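Local coordinates for protein reducing end xylose-releasing exo-oligoxylanase (Paenibacillus barengoltzii G22, PDB 5YXT) that probably hydrolyses xylo-oligosaccharides at their reducing ends, releasing xylose, as a member of glycoside hydrolase family 8, at residues C[91-95]-C[96-100]; C[152-155]-C[156-160]; C[209-212]-C[213-216]. All coordinates share one frame; numbering follows the deposited sequence.

Contact 1: residues C[91-95]-C[96-100]; sequences WKWTV and TYMYM
The last turns of helix 84-98, part of the (α/α)6 barrel characteristic of family 8 glycoside hydrolases, gather around Trp93, whose indole takes Tyr97 over one face and Met98 at its edge. Tyr97 presents its own edge, so the pair is edge-to-face with the planes tilted at 56°. Its CD1 does the touching, 3.6 Å from Trp93 CE2, while Tyr97 CB makes a CH-pi contact over the six-membered ring. Trp93 can serve both neighbours because its chi1 of -155° puts the indole beside its own carbonyl carbon, where Tyr97 and Met98 of the next turn reach it. Met98 arrives across the indole edge in a Met-aromatic contact. Its chain bends at chi3 (-91°), turning the terminal methyl toward Trp93 and Thr94: Met98 CE lies 3.3 Å from Trp93 CE3 and 3.1 Å from Thr94 OG1, so short that its exact position is doubtful. That Thr94 hydroxyl is hydrogen-bonded to Ile90 O one turn back. Met71 and Cys113 pack on Trp93 and Met98, and Met55 on Trp93 and Tyr97, so the cluster joins helix 84-98 to helix 68-80 and strands 55-60 and 112-113.

On the outer side, Thr96 CG2 rests 3.6 Å from Lys92 CD, and Thr96 OG1 lies 3.2 Å from Lys92 O and 3.0 Å from Trp93 O. The helix then widens into a pi-type turn, where one carbonyl oxygen serves two donors: Thr94 O receives Met98 N at 2.9 Å and Tyr99 N at 3.1 Å, the latter in the carbonyl plane.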
loop_
_atom_site.group_PDB
_atom_site.type_symbol
_atom_site.label_atom_id
_atom_site.label_comp_id
_atom_site.label_asym_id
_atom_site.label_seq_id
_atom_site.Cartn_x
_atom_site.Cartn_y
_atom_site.Cartn_z
ATOM N N TRP C 91 17.454 34.423 -23.357
ATOM C CA TRP C 91 16.752 34.656 -24.611
ATOM C C TRP C 91 17.618 35.431 -25.594
ATOM O O TRP C 91 17.576 35.172 -26.796
ATOM C CB TRP C 91 15.440 35.386 -24.343
ATOM C CG TRP C 91 14.634 35.663 -25.585
ATOM C CD1 TRP C 91 14.181 36.887 -26.008
ATOM C CD2 TRP C 91 14.185 34.712 -26.566
ATOM N NE1 TRP C 91 13.486 36.756 -27.182
ATOM C CE2 TRP C 91 13.473 35.436 -27.551
ATOM C CE3 TRP C 91 14.325 33.327 -26.714
ATOM C CZ2 TRP C 91 12.898 34.819 -28.668
ATOM C CZ3 TRP C 91 13.749 32.710 -27.826
ATOM C CH2 TRP C 91 13.048 33.464 -28.792
ATOM N N LYS C 92 18.448 36.354 -25.096
ATOM C CA LYS C 92 19.316 37.124 -25.986
ATOM C C LYS C 92 20.362 36.236 -26.641
ATOM O O LYS C 92 20.575 36.307 -27.856
ATOM C CB LYS C 92 19.989 38.268 -25.220
ATOM C CG LYS C 92 20.754 39.262 -26.118
ATOM C CD LYS C 92 20.036 39.501 -27.443
ATOM C CE LYS C 92 20.307 40.892 -28.009
ATOM N NZ LYS C 92 19.764 41.039 -29.400
ATOM N N TRP C 93 21.040 35.401 -25.850
ATOM C CA TRP C 93 21.978 34.437 -26.418
ATOM C C TRP C 93 21.293 33.567 -27.462
ATOM O O TRP C 93 21.861 33.277 -28.528
ATOM C CB TRP C 93 22.553 33.567 -25.297
ATOM C CG TRP C 93 23.897 32.940 -25.554
ATOM C CD1 TRP C 93 25.106 33.388 -25.102
ATOM C CD2 TRP C 93 24.165 31.730 -26.273
ATOM N NE1 TRP C 93 26.110 32.541 -25.515
ATOM C CE2 TRP C 93 25.553 31.513 -26.230
ATOM C CE3 TRP C 93 23.365 30.818 -26.969
ATOM C CZ2 TRP C 93 26.156 30.418 -26.848
ATOM C CZ3 TRP C 93 23.963 29.733 -27.571
ATOM C CH2 TRP C 93 25.347 29.539 -27.507
ATOM N N THR C 94 20.060 33.148 -27.164
ATOM C CA THR C 94 19.326 32.239 -28.034
ATOM C C THR C 94 19.066 32.863 -29.394
ATOM O O THR C 94 19.337 32.252 -30.433
ATOM C CB THR C 94 18.023 31.823 -27.347
ATOM O OG1 THR C 94 18.340 31.108 -26.138
ATOM C CG2 THR C 94 17.185 30.928 -28.250
ATOM N N VAL C 95 18.571 34.096 -29.407
ATOM C CA VAL C 95 18.269 34.743 -30.681
ATOM C C VAL C 95 19.549 35.034 -31.460
ATOM O O VAL C 95 19.580 34.920 -32.692
ATOM C CB VAL C 95 17.445 36.017 -30.431
ATOM C CG1 VAL C 95 17.207 36.767 -31.746
ATOM C CG2 VAL C 95 16.117 35.650 -29.758
ATOM N N THR C 96 20.630 35.386 -30.762
ATOM C CA THR C 96 21.816 35.853 -31.472
ATOM C C THR C 96 22.579 34.711 -32.127
ATOM O O THR C 96 23.147 34.895 -33.208
ATOM C CB THR C 96 22.740 36.626 -30.532
ATOM O OG1 THR C 96 23.221 35.755 -29.506
ATOM C CG2 THR C 96 22.016 37.785 -29.907
ATOM N N TYR C 97 22.584 33.527 -31.516
ATOM C CA TYR C 97 23.421 32.430 -31.974
ATOM C C TYR C 97 22.645 31.214 -32.450
ATOM O O TYR C 97 23.167 30.451 -33.262
ATOM C CB TYR C 97 24.369 31.989 -30.852
ATOM C CG TYR C 97 25.386 33.032 -30.452
ATOM C CD1 TYR C 97 25.409 33.542 -29.160
ATOM C CD2 TYR C 97 26.341 33.486 -31.357
ATOM C CE1 TYR C 97 26.345 34.488 -28.782
ATOM C CE2 TYR C 97 27.283 34.439 -30.986
ATOM C CZ TYR C 97 27.279 34.931 -29.699
ATOM O OH TYR C 97 28.203 35.869 -29.312
ATOM N N MET C 98 21.424 31.004 -31.959
ATOM C CA MET C 98 20.685 29.782 -32.246
ATOM C C MET C 98 19.559 29.960 -33.256
ATOM O O MET C 98 19.230 29.004 -33.968
ATOM C CB MET C 98 20.113 29.205 -30.947
ATOM C CG MET C 98 21.203 28.681 -30.021
ATOM S SD MET C 98 20.547 27.955 -28.516
ATOM C CE MET C 98 20.503 29.287 -27.407
ATOM N N TYR C 99 18.964 31.142 -33.341
ATOM C CA TYR C 99 17.881 31.361 -34.293
ATOM C C TYR C 99 18.403 31.234 -35.719
ATOM O O TYR C 99 19.402 31.863 -36.080
ATOM C CB TYR C 99 17.246 32.736 -34.082
ATOM C CG TYR C 99 16.079 33.002 -35.000
ATOM C CD1 TYR C 99 14.879 32.327 -34.834
ATOM C CD2 TYR C 99 16.178 33.926 -36.028
ATOM C CE1 TYR C 99 13.805 32.561 -35.666
ATOM C CE2 TYR C 99 15.106 34.174 -36.869
ATOM C CZ TYR C 99 13.924 33.486 -36.684
ATOM O OH TYR C 99 12.855 33.722 -37.519
ATOM N N MET C 100 17.729 30.404 -36.524
ATOM C CA MET C 100 18.156 30.089 -37.881
ATOM C C MET C 100 17.423 30.963 -38.897
ATOM O O MET C 100 16.188 31.018 -38.909
ATOM C CB MET C 100 17.926 28.606 -38.180
ATOM C CG MET C 100 18.880 27.696 -37.423
ATOM S SD MET C 100 18.665 25.976 -37.924
ATOM C CE MET C 100 19.734 26.018 -39.348
#

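Contact 2: residues C[152-155]-C[156-160]; sequences YGTQ and ARDLL
Arg157 folds its guanidinium back over the peptide of Gly153, one turn earlier, so that Gly153 O sits over the centre of the flat group, 3.3 Å from Arg157 CZ. The bend comes at chi3 (-64°), which lays the group down along the helix. This is contact over a face, not a hydrogen bond: Gly153 O instead takes the backbone bond from Arg157 N at 3.0 Å. Arg157 NH2 continues over the next peptide and comes 3.5 Å from Thr154 N. With no CB at Gly153, the guanidinium can lie this low. Cutting Arg157 back to alanine is likely to uncover the Gly153 peptide and take from Tyr210 part of the surface it packs on.

Beside it, Thr154 and Asp158 run alongside one another, with Thr154 CG2 3.5 Å from Asp158 OD2; Asp158 OD1 is hydrogen-bonded to the hydroxyl of Tyr210. On the inner side Ala156 packs against Leu136 and Leu137 of helix 126-143. Gln155 NE2 makes a hydrogen bond to Asn151 OD1. The backbone bonds from Ala156, Arg157, Asp158 and Leu159 to the residues four earlier make this the regular opening of α-helix 152-165 within the family's (α/α)6 barrel.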
loop_
_atom_site.group_PDB
_atom_site.type_symbol
_atom_site.label_atom_id
_atom_site.label_comp_id
_atom_site.label_asym_id
_atom_site.label_seq_id
_atom_site.Cartn_x
_atom_site.Cartn_y
_atom_site.Cartn_z
ATOM N N TYR C 152 8.044 39.683 -26.221
ATOM C CA TYR C 152 7.925 38.254 -25.911
ATOM C C TYR C 152 6.720 37.606 -26.589
ATOM O O TYR C 152 6.847 36.548 -27.211
ATOM C CB TYR C 152 7.815 38.044 -24.397
ATOM C CG TYR C 152 8.888 38.689 -23.531
ATOM C CD1 TYR C 152 10.227 38.342 -23.669
ATOM C CD2 TYR C 152 8.545 39.619 -22.553
ATOM C CE1 TYR C 152 11.198 38.911 -22.864
ATOM C CE2 TYR C 152 9.511 40.197 -21.732
ATOM C CZ TYR C 152 10.838 39.843 -21.894
ATOM O OH TYR C 152 11.812 40.406 -21.087
ATOM N N GLY C 153 5.529 38.196 -26.422
ATOM C CA GLY C 153 4.325 37.586 -26.971
ATOM C C GLY C 153 4.351 37.481 -28.483
ATOM O O GLY C 153 3.854 36.510 -29.060
ATOM N N THR C 154 4.934 38.477 -29.148
ATOM C CA THR C 154 5.075 38.405 -30.598
ATOM C C THR C 154 6.049 37.305 -30.998
ATOM O O THR C 154 5.761 36.508 -31.898
ATOM C CB THR C 154 5.529 39.756 -31.148
ATOM O OG1 THR C 154 4.545 40.750 -30.828
ATOM C CG2 THR C 154 5.694 39.682 -32.657
ATOM N N GLN C 155 7.200 37.224 -30.319
ATOM C CA GLN C 155 8.146 36.147 -30.608
ATOM C C GLN C 155 7.491 34.781 -30.431
ATOM O O GLN C 155 7.733 33.861 -31.218
ATOM C CB GLN C 155 9.378 36.267 -29.707
ATOM C CG GLN C 155 10.177 37.550 -29.904
ATOM C CD GLN C 155 11.038 37.510 -31.135
ATOM O OE1 GLN C 155 11.354 36.433 -31.660
ATOM N NE2 GLN C 155 11.434 38.686 -31.614
ATOM N N ALA C 156 6.642 34.639 -29.412
ATOM C CA ALA C 156 6.010 33.352 -29.130
ATOM C C ALA C 156 4.987 32.980 -30.200
ATOM O O ALA C 156 4.977 31.846 -30.702
ATOM C CB ALA C 156 5.349 33.392 -27.749
ATOM N N ARG C 157 4.111 33.920 -30.556
ATOM C CA ARG C 157 3.105 33.642 -31.574
ATOM C C ARG C 157 3.745 33.408 -32.937
ATOM O O ARG C 157 3.303 32.534 -33.693
ATOM C CB ARG C 157 2.087 34.783 -31.622
ATOM C CG ARG C 157 1.169 34.835 -30.380
ATOM C CD ARG C 157 0.086 35.915 -30.494
ATOM N NE ARG C 157 0.688 37.241 -30.552
ATOM C CZ ARG C 157 0.944 38.000 -29.490
ATOM N NH1 ARG C 157 0.634 37.582 -28.271
ATOM N NH2 ARG C 157 1.508 39.191 -29.655
ATOM N N ASP C 158 4.797 34.167 -33.268
ATOM C CA ASP C 158 5.494 33.929 -34.531
ATOM C C ASP C 158 6.144 32.552 -34.539
ATOM O O ASP C 158 6.091 31.833 -35.548
ATOM C CB ASP C 158 6.549 35.009 -34.776
ATOM C CG ASP C 158 5.942 36.358 -35.090
ATOM O OD1 ASP C 158 4.718 36.431 -35.324
ATOM O OD2 ASP C 158 6.699 37.350 -35.099
ATOM N N LEU C 159 6.769 32.171 -33.423
ATOM C CA LEU C 159 7.350 30.837 -33.331
ATOM C C LEU C 159 6.284 29.758 -33.523
ATOM O O LEU C 159 6.464 28.818 -34.309
ATOM C CB LEU C 159 8.051 30.686 -31.985
ATOM C CG LEU C 159 8.957 29.478 -31.799
ATOM C CD1 LEU C 159 8.189 28.275 -31.279
ATOM C CD2 LEU C 159 9.594 29.157 -33.123
ATOM N N LEU C 160 5.165 29.880 -32.804
ATOM C CA LEU C 160 4.109 28.873 -32.881
ATOM C C LEU C 160 3.518 28.787 -34.277
ATOM O O LEU C 160 3.100 27.707 -34.704
ATOM C CB LEU C 160 3.014 29.193 -31.875
ATOM C CG LEU C 160 3.437 29.016 -30.422
ATOM C CD1 LEU C 160 2.327 29.506 -29.527
ATOM C CD2 LEU C 160 3.773 27.539 -30.149
#

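Contact 3: residues C[209-212]-C[213-216]; sequences AYPE and DRAF
Arg214 runs back along the turn that precedes its helix, and its chain is extended from CG to NE. Its CB lies 3.6 Å from Pro211 O, and CG passes close to the carbonyl oxygens of both Pro211 and Tyr210. Arg214 CD then crosses Pro211 CA at 3.8 Å. At the tip the guanidinium grips a single atom side-on: Arg214 NE meets Ala209 O at 2.8 Å and Arg214 NH2 meets it at 3.0 Å. Ala209 O lies close to the guanidinium plane for both bonds, while the Pro211 ring covers one face, its CG above the centre.

The backbone of the turn is tied by Asp213 N to Tyr210 O at 3.0 Å and by Arg214 N to Pro211 O at 3.2 Å. Two waters bridge carbonyls and amides four residues apart near the start of helix 214-231, one linking Pro211 O to Ala215 N, the other Glu212 O to Phe216 N. Glu212 and Asp213 send neighbouring carboxylates to one cation, Arg161, and Asp213 OD1 is also hydrogen-bonded to His165; the shared arginine probably offsets their mutual repulsion. Since Ala209 follows directly on helix 199-208, the positive charge of Arg214 is likely to interact favourably with the negative end of that helix dipole.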
loop_
_atom_site.group_PDB
_atom_site.type_symbol
_atom_site.label_atom_id
_atom_site.label_comp_id
_atom_site.label_asym_id
_atom_site.label_seq_id
_atom_site.Cartn_x
_atom_site.Cartn_y
_atom_site.Cartn_z
ATOM N N ALA C 209 -2.189 31.522 -29.028
ATOM C CA ALA C 209 -1.568 31.583 -30.343
ATOM C C ALA C 209 -2.341 32.560 -31.229
ATOM O O ALA C 209 -3.379 33.101 -30.840
ATOM C CB ALA C 209 -1.517 30.193 -30.976
ATOM N N TYR C 210 -1.832 32.790 -32.436
ATOM C CA TYR C 210 -2.614 33.512 -33.430
ATOM C C TYR C 210 -3.979 32.842 -33.580
ATOM O O TYR C 210 -4.060 31.605 -33.599
ATOM C CB TYR C 210 -1.889 33.535 -34.779
ATOM C CG TYR C 210 -0.752 34.516 -34.824
ATOM C CD1 TYR C 210 -0.940 35.833 -34.431
ATOM C CD2 TYR C 210 0.512 34.127 -35.231
ATOM C CE1 TYR C 210 0.100 36.739 -34.458
ATOM C CE2 TYR C 210 1.563 35.029 -35.262
ATOM C CZ TYR C 210 1.349 36.330 -34.875
ATOM O OH TYR C 210 2.384 37.235 -34.899
ATOM N N PRO C 211 -5.063 33.618 -33.680
ATOM C CA PRO C 211 -6.414 33.030 -33.594
ATOM C C PRO C 211 -6.672 31.879 -34.547
ATOM O O PRO C 211 -7.347 30.916 -34.159
ATOM C CB PRO C 211 -7.317 34.231 -33.902
ATOM C CG PRO C 211 -6.542 35.407 -33.385
ATOM C CD PRO C 211 -5.103 35.095 -33.703
ATOM N N GLU C 212 -6.138 31.933 -35.774
ATOM C CA GLU C 212 -6.439 30.899 -36.758
ATOM C C GLU C 212 -5.910 29.525 -36.358
ATOM O O GLU C 212 -6.436 28.508 -36.830
ATOM C CB GLU C 212 -5.877 31.290 -38.129
ATOM C CG GLU C 212 -4.345 31.317 -38.198
ATOM C CD GLU C 212 -3.751 32.620 -37.670
ATOM O OE1 GLU C 212 -4.514 33.484 -37.164
ATOM O OE2 GLU C 212 -2.515 32.784 -37.762
ATOM N N ASP C 213 -4.887 29.462 -35.508
ATOM C CA ASP C 213 -4.283 28.190 -35.129
ATOM C C ASP C 213 -4.859 27.601 -33.844
ATOM O O ASP C 213 -4.493 26.477 -33.474
ATOM C CB ASP C 213 -2.769 28.363 -34.972
ATOM C CG ASP C 213 -2.090 28.715 -36.279
ATOM O OD1 ASP C 213 -2.701 28.466 -37.339
ATOM O OD2 ASP C 213 -0.951 29.223 -36.247
ATOM N N ARG C 214 -5.744 28.324 -33.155
ATOM C CA ARG C 214 -6.173 27.886 -31.831
ATOM C C ARG C 214 -7.002 26.608 -31.884
ATOM O O ARG C 214 -6.901 25.773 -30.980
ATOM C CB ARG C 214 -6.938 29.003 -31.140
ATOM C CG ARG C 214 -6.122 30.259 -30.990
ATOM C CD ARG C 214 -6.864 31.333 -30.229
ATOM N NE ARG C 214 -6.024 32.512 -30.056
ATOM C CZ ARG C 214 -6.454 33.692 -29.629
ATOM N NH1 ARG C 214 -7.734 33.867 -29.332
ATOM N NH2 ARG C 214 -5.597 34.697 -29.492
ATOM N N ALA C 215 -7.811 26.422 -32.927
ATOM C CA ALA C 215 -8.519 25.152 -33.067
ATOM C C ALA C 215 -7.547 23.980 -33.157
ATOM O O ALA C 215 -7.751 22.944 -32.509
ATOM C CB ALA C 215 -9.428 25.183 -34.295
ATOM N N PHE C 216 -6.482 24.124 -33.951
ATOM C CA PHE C 216 -5.492 23.053 -34.057
ATOM C C PHE C 216 -4.893 22.724 -32.693
ATOM O O PHE C 216 -4.751 21.548 -32.333
ATOM C CB PHE C 216 -4.394 23.436 -35.055
ATOM C CG PHE C 216 -3.362 22.355 -35.278
ATOM C CD1 PHE C 216 -2.300 22.176 -34.382
ATOM C CD2 PHE C 216 -3.444 21.518 -36.382
ATOM C CE1 PHE C 216 -1.359 21.182 -34.580
ATOM C CE2 PHE C 216 -2.490 20.530 -36.587
ATOM C CZ PHE C 216 -1.444 20.363 -35.674
HETATM O O HOH W 1 -8.677 28.446 -34.238
HETATM O O HOH W 2 -6.629 26.034 -36.087
#

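Overall arrangement
From the N terminus the three contacts follow in series, none enclosing or crossing another, and each closes only a helical turn or a short connection. Contact 1 lies toward the C-terminal end of helix 84-98, contact 2 opens helix 152-165, and contact 3 joins helix 199-208 to helix 214-231. Contacts 1 and 2 meet where Trp91 CZ2 packs 3.7 Å from Gln155 OE1. Contact 2 in turn abuts contact 3, with Arg157 O near Tyr210 CE2 and Leu160 CD1 against Ala209 CB. Contacts 1 and 3 do not touch, their nearest atoms about 11 Å apart. Helix 152-165 thus stands between the other two, tying helix 84-98 to the connection between helices 199-208 and 214-231.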